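Local coordinates for cytoplasmic protein (Cryptococcus neoformans var. grubii serotype A, PDB 7LPO), which probably hydrolyses the beta-glucosidic bond of steryl glucosides, at residues K462-V474 / V486-E500. Numbering follows the deposited sequence.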
# COMPACT_ATOMS: atom_id res chain seq x y z
N LYS A 462 15.36 3.71 9.21
CA LYS A 462 15.41 2.36 9.79
C LYS A 462 15.97 2.41 11.23
O LYS A 462 16.84 1.64 11.61
CB LYS A 462 16.23 1.42 8.89
CG LYS A 462 15.64 1.37 7.47
CD LYS A 462 16.34 0.40 6.57
CE LYS A 462 15.47 0.08 5.36
NZ LYS A 462 16.19 -0.77 4.39
N HIS A 463 15.41 3.34 11.99
CA HIS A 463 15.78 3.55 13.39
C HIS A 463 14.54 4.08 14.10
O HIS A 463 13.81 4.92 13.57
CB HIS A 463 16.95 4.54 13.50
CG HIS A 463 17.54 4.62 14.87
ND1 HIS A 463 18.68 3.94 15.23
CD2 HIS A 463 17.16 5.32 15.97
CE1 HIS A 463 18.97 4.20 16.49
NE2 HIS A 463 18.06 5.04 16.96
N TRP A 464 14.30 3.58 15.31
CA TRP A 464 13.27 4.15 16.18
C TRP A 464 13.94 5.30 16.92
O TRP A 464 14.72 5.08 17.85
CB TRP A 464 12.72 3.12 17.15
CG TRP A 464 11.72 3.72 18.08
CD1 TRP A 464 11.80 3.75 19.44
CD2 TRP A 464 10.50 4.39 17.74
NE1 TRP A 464 10.70 4.39 19.97
CE2 TRP A 464 9.89 4.79 18.95
CE3 TRP A 464 9.87 4.70 16.53
CZ2 TRP A 464 8.67 5.47 18.98
CZ3 TRP A 464 8.66 5.37 16.56
CH2 TRP A 464 8.07 5.75 17.78
N ASN A 465 13.66 6.53 16.49
CA ASN A 465 14.32 7.70 17.04
C ASN A 465 13.65 8.19 18.32
O ASN A 465 12.45 7.99 18.53
CB ASN A 465 14.31 8.82 16.01
CG ASN A 465 15.04 8.44 14.76
OD1 ASN A 465 14.45 8.12 13.72
ND2 ASN A 465 16.36 8.44 14.85
N TRP A 466 14.44 8.84 19.18
CA TRP A 466 13.92 9.47 20.38
C TRP A 466 13.20 10.77 20.07
O TRP A 466 12.66 11.40 20.99
CB TRP A 466 15.06 9.72 21.39
CG TRP A 466 16.25 10.43 20.81
CD1 TRP A 466 17.37 9.86 20.29
CD2 TRP A 466 16.44 11.85 20.71
NE1 TRP A 466 18.24 10.83 19.86
CE2 TRP A 466 17.70 12.06 20.11
CE3 TRP A 466 15.67 12.96 21.07
CZ2 TRP A 466 18.19 13.33 19.84
CZ3 TRP A 466 16.17 14.22 20.81
CH2 TRP A 466 17.42 14.40 20.20
N PHE A 467 13.20 11.18 18.81
CA PHE A 467 12.44 12.32 18.32
C PHE A 467 11.64 11.89 17.10
O PHE A 467 11.90 10.84 16.51
CB PHE A 467 13.37 13.47 17.92
CG PHE A 467 14.30 13.12 16.80
CD1 PHE A 467 15.50 12.48 17.07
CD2 PHE A 467 13.97 13.38 15.48
CE1 PHE A 467 16.37 12.13 16.05
CE2 PHE A 467 14.82 13.02 14.46
CZ PHE A 467 16.03 12.40 14.75
N ASN A 468 10.68 12.71 16.72
CA ASN A 468 9.93 12.50 15.49
C ASN A 468 9.31 13.84 15.13
O ASN A 468 9.50 14.83 15.84
CB ASN A 468 8.89 11.38 15.62
CG ASN A 468 8.56 10.72 14.29
OD1 ASN A 468 8.47 11.39 13.25
ND2 ASN A 468 8.39 9.40 14.31
N ALA A 469 8.59 13.87 14.02
CA ALA A 469 8.03 15.13 13.54
C ALA A 469 6.73 14.86 12.81
O ALA A 469 6.54 13.80 12.20
CB ALA A 469 9.01 15.86 12.62
N ASP A 470 5.83 15.84 12.86
CA ASP A 470 4.49 15.72 12.30
C ASP A 470 4.56 16.01 10.81
O ASP A 470 4.36 17.15 10.37
CB ASP A 470 3.54 16.67 13.02
CG ASP A 470 2.16 16.69 12.39
OD1 ASP A 470 1.86 15.81 11.55
OD2 ASP A 470 1.38 17.59 12.74
N ALA A 471 4.78 14.96 10.01
CA ALA A 471 5.03 15.14 8.58
C ALA A 471 3.78 15.61 7.84
O ALA A 471 3.87 16.38 6.88
CB ALA A 471 5.55 13.84 7.97
N ILE A 472 2.60 15.12 8.24
CA ILE A 472 1.37 15.56 7.58
C ILE A 472 1.11 17.03 7.86
O ILE A 472 0.75 17.80 6.96
CB ILE A 472 0.19 14.67 8.01
CG1 ILE A 472 0.30 13.31 7.32
CG2 ILE A 472 -1.12 15.36 7.71
CD1 ILE A 472 -0.90 12.41 7.52
N GLY A 473 1.28 17.47 9.10
CA GLY A 473 1.08 18.87 9.42
C GLY A 473 2.04 19.78 8.69
O GLY A 473 1.68 20.90 8.32
N VAL A 474 3.28 19.34 8.48
CA VAL A 474 4.23 20.11 7.70
C VAL A 474 3.77 20.20 6.25
O VAL A 474 3.70 21.28 5.66
CB VAL A 474 5.64 19.50 7.81
CG1 VAL A 474 6.50 19.94 6.62
CG2 VAL A 474 6.28 19.88 9.13
N VAL A 486 8.29 19.26 15.65
CA VAL A 486 9.12 18.23 16.27
C VAL A 486 8.54 17.83 17.63
O VAL A 486 8.02 18.66 18.38
CB VAL A 486 10.56 18.73 16.42
CG1 VAL A 486 11.41 17.73 17.19
CG2 VAL A 486 11.17 19.01 15.05
N ARG A 487 8.63 16.54 17.94
CA ARG A 487 8.23 16.02 19.24
C ARG A 487 9.33 15.14 19.80
O ARG A 487 10.07 14.49 19.05
CB ARG A 487 6.94 15.22 19.16
CG ARG A 487 5.80 15.96 18.53
CD ARG A 487 5.23 17.05 19.44
NE ARG A 487 4.04 17.60 18.81
CZ ARG A 487 4.06 18.51 17.85
NH1 ARG A 487 5.22 19.00 17.43
NH2 ARG A 487 2.93 18.94 17.31
N ILE A 488 9.43 15.13 21.13
CA ILE A 488 10.46 14.41 21.86
C ILE A 488 9.79 13.47 22.84
O ILE A 488 8.84 13.86 23.53
CB ILE A 488 11.39 15.39 22.60
CG1 ILE A 488 12.13 16.29 21.61
CG2 ILE A 488 12.37 14.63 23.49
CD1 ILE A 488 12.76 15.56 20.48
N GLY A 489 10.27 12.24 22.91
CA GLY A 489 9.79 11.33 23.94
C GLY A 489 8.63 10.47 23.46
O GLY A 489 7.87 10.84 22.57
N GLU A 490 8.51 9.29 24.08
CA GLU A 490 7.52 8.32 23.65
C GLU A 490 6.12 8.91 23.68
O GLU A 490 5.36 8.80 22.71
CB GLU A 490 7.57 7.08 24.54
CG GLU A 490 8.83 6.24 24.39
CD GLU A 490 8.81 5.36 23.15
OE1 GLU A 490 7.76 4.73 22.86
OE2 GLU A 490 9.85 5.29 22.46
N GLY A 491 5.75 9.54 24.79
CA GLY A 491 4.42 10.09 24.97
C GLY A 491 4.05 11.07 23.88
O GLY A 491 3.10 10.87 23.12
N PRO A 492 4.80 12.18 23.80
CA PRO A 492 4.50 13.18 22.77
C PRO A 492 4.59 12.63 21.35
O PRO A 492 3.84 13.09 20.48
CB PRO A 492 5.54 14.28 23.02
CG PRO A 492 5.91 14.14 24.50
CD PRO A 492 5.77 12.66 24.81
N ILE A 493 5.48 11.68 21.09
CA ILE A 493 5.59 11.13 19.74
C ILE A 493 4.34 10.33 19.40
O ILE A 493 3.75 10.48 18.33
CB ILE A 493 6.86 10.29 19.59
CG1 ILE A 493 8.10 11.20 19.61
CG2 ILE A 493 6.82 9.47 18.31
CD1 ILE A 493 9.43 10.45 19.72
N ARG A 494 3.91 9.47 20.33
CA ARG A 494 2.73 8.64 20.10
C ARG A 494 1.49 9.51 19.88
O ARG A 494 0.70 9.26 18.96
CB ARG A 494 2.53 7.70 21.28
CG ARG A 494 3.56 6.58 21.33
CD ARG A 494 3.58 5.90 22.67
NE ARG A 494 2.33 5.20 22.97
CZ ARG A 494 2.10 3.91 22.70
NH1 ARG A 494 3.04 3.16 22.13
NH2 ARG A 494 0.93 3.37 23.03
N LYS A 495 1.31 10.52 20.72
CA LYS A 495 0.14 11.39 20.58
C LYS A 495 0.16 12.11 19.25
O LYS A 495 -0.89 12.31 18.62
CB LYS A 495 0.10 12.38 21.74
CG LYS A 495 -1.13 13.28 21.76
CD LYS A 495 -1.15 14.14 23.02
CE LYS A 495 -2.36 15.08 23.06
NZ LYS A 495 -1.96 16.49 23.40
N MET A 496 1.34 12.52 18.80
CA MET A 496 1.46 13.24 17.54
C MET A 496 1.09 12.34 16.36
O MET A 496 0.33 12.76 15.47
CB MET A 496 2.88 13.78 17.40
CG MET A 496 3.10 14.62 16.17
SD MET A 496 3.74 13.59 14.85
CE MET A 496 5.42 13.33 15.42
N ILE A 497 1.58 11.10 16.35
CA ILE A 497 1.27 10.20 15.24
C ILE A 497 -0.21 9.83 15.25
O ILE A 497 -0.85 9.75 14.20
CB ILE A 497 2.18 8.96 15.29
CG1 ILE A 497 3.63 9.44 15.21
CG2 ILE A 497 1.84 7.99 14.16
CD1 ILE A 497 4.62 8.42 14.74
N GLN A 498 -0.78 9.64 16.43
CA GLN A 498 -2.22 9.42 16.51
C GLN A 498 -2.98 10.61 15.95
O GLN A 498 -4.03 10.45 15.32
CB GLN A 498 -2.63 9.14 17.95
CG GLN A 498 -4.04 8.67 18.12
CD GLN A 498 -4.36 8.33 19.56
OE1 GLN A 498 -4.83 9.17 20.31
NE2 GLN A 498 -4.09 7.09 19.95
N GLY A 499 -2.46 11.82 16.17
CA GLY A 499 -3.08 13.00 15.57
C GLY A 499 -2.98 13.02 14.06
O GLY A 499 -3.90 13.49 13.38
N GLU A 500 -1.89 12.49 13.51
CA GLU A 500 -1.78 12.40 12.05
C GLU A 500 -2.84 11.47 11.47
O GLU A 500 -3.43 11.77 10.43
CB GLU A 500 -0.38 11.93 11.66
CG GLU A 500 0.71 12.96 11.87
CD GLU A 500 2.05 12.53 11.28
OE1 GLU A 500 2.79 11.79 11.94
OE2 GLU A 500 2.36 12.93 10.14
O HOH W 1 10.97 7.45 21.57
O HOH W 2 5.03 11.48 10.78
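A two-stranded antiparallel ribbon, strands 467-469 and 486-488, packs against the start of helix 490-512. Asn468 and Arg487 form its hydrogen-bonded pair: Arg487 N gives to Asn468 O at 2.8 Å, and Asn468 N gives to Arg487 O. Just past the paired strands, Gly489 N donates to Trp466 O. Gly489 is the N-cap residue of the helix that follows. Its phi is positive, a conformation in which a side chain would press on the carbonyl O of Ile488.

One face of the ribbon carries Phe467, Ala469, Val486 and Ile488. Here Ile488 CD1 lies 3.4 Å from Phe467 CB and also touches Trp466 CZ3, the Trp466 and Ile488 side chains running side by side. Asn468, on the other face, turns toward the helix. Its CB meets Ile493 CG2 and Met496 CE, while ND2 is hydrogen-bonded to Asp455 OD1.

The ribbon lies over the helix that precedes strand 518-522 of the family 5 TIM barrel. Near the helix start, Trp464 NE1 donates to Glu490 OE2 at 2.8 Å. The acceptor is almost in the indole plane and uses its syn lone pair, though the carboxylate is turned 57° from the ring. Glu490 bends back at chi2 (-79°), which brings its carboxylate to the indole edge. Water 1 gives the same OE2 a second bond.

At the far end, Met496 SD packs 3.6 Å from Asp470 CB. Asp470 N-caps helix 471-475: OD1 accepts from Gly473 N, which sits above the carboxylate plane, and OD2 is hydrogen-bonded to Tyr479 OH. Glu500 OE2 accepts from Ile472 N at 2.9 Å on its anti side. That oxygen is 3.2 Å from Asp470 OD1, close for two carboxylates. The N-H groups of Ile472 and Gly473, bonded to these two oxygens, may ease the repulsion.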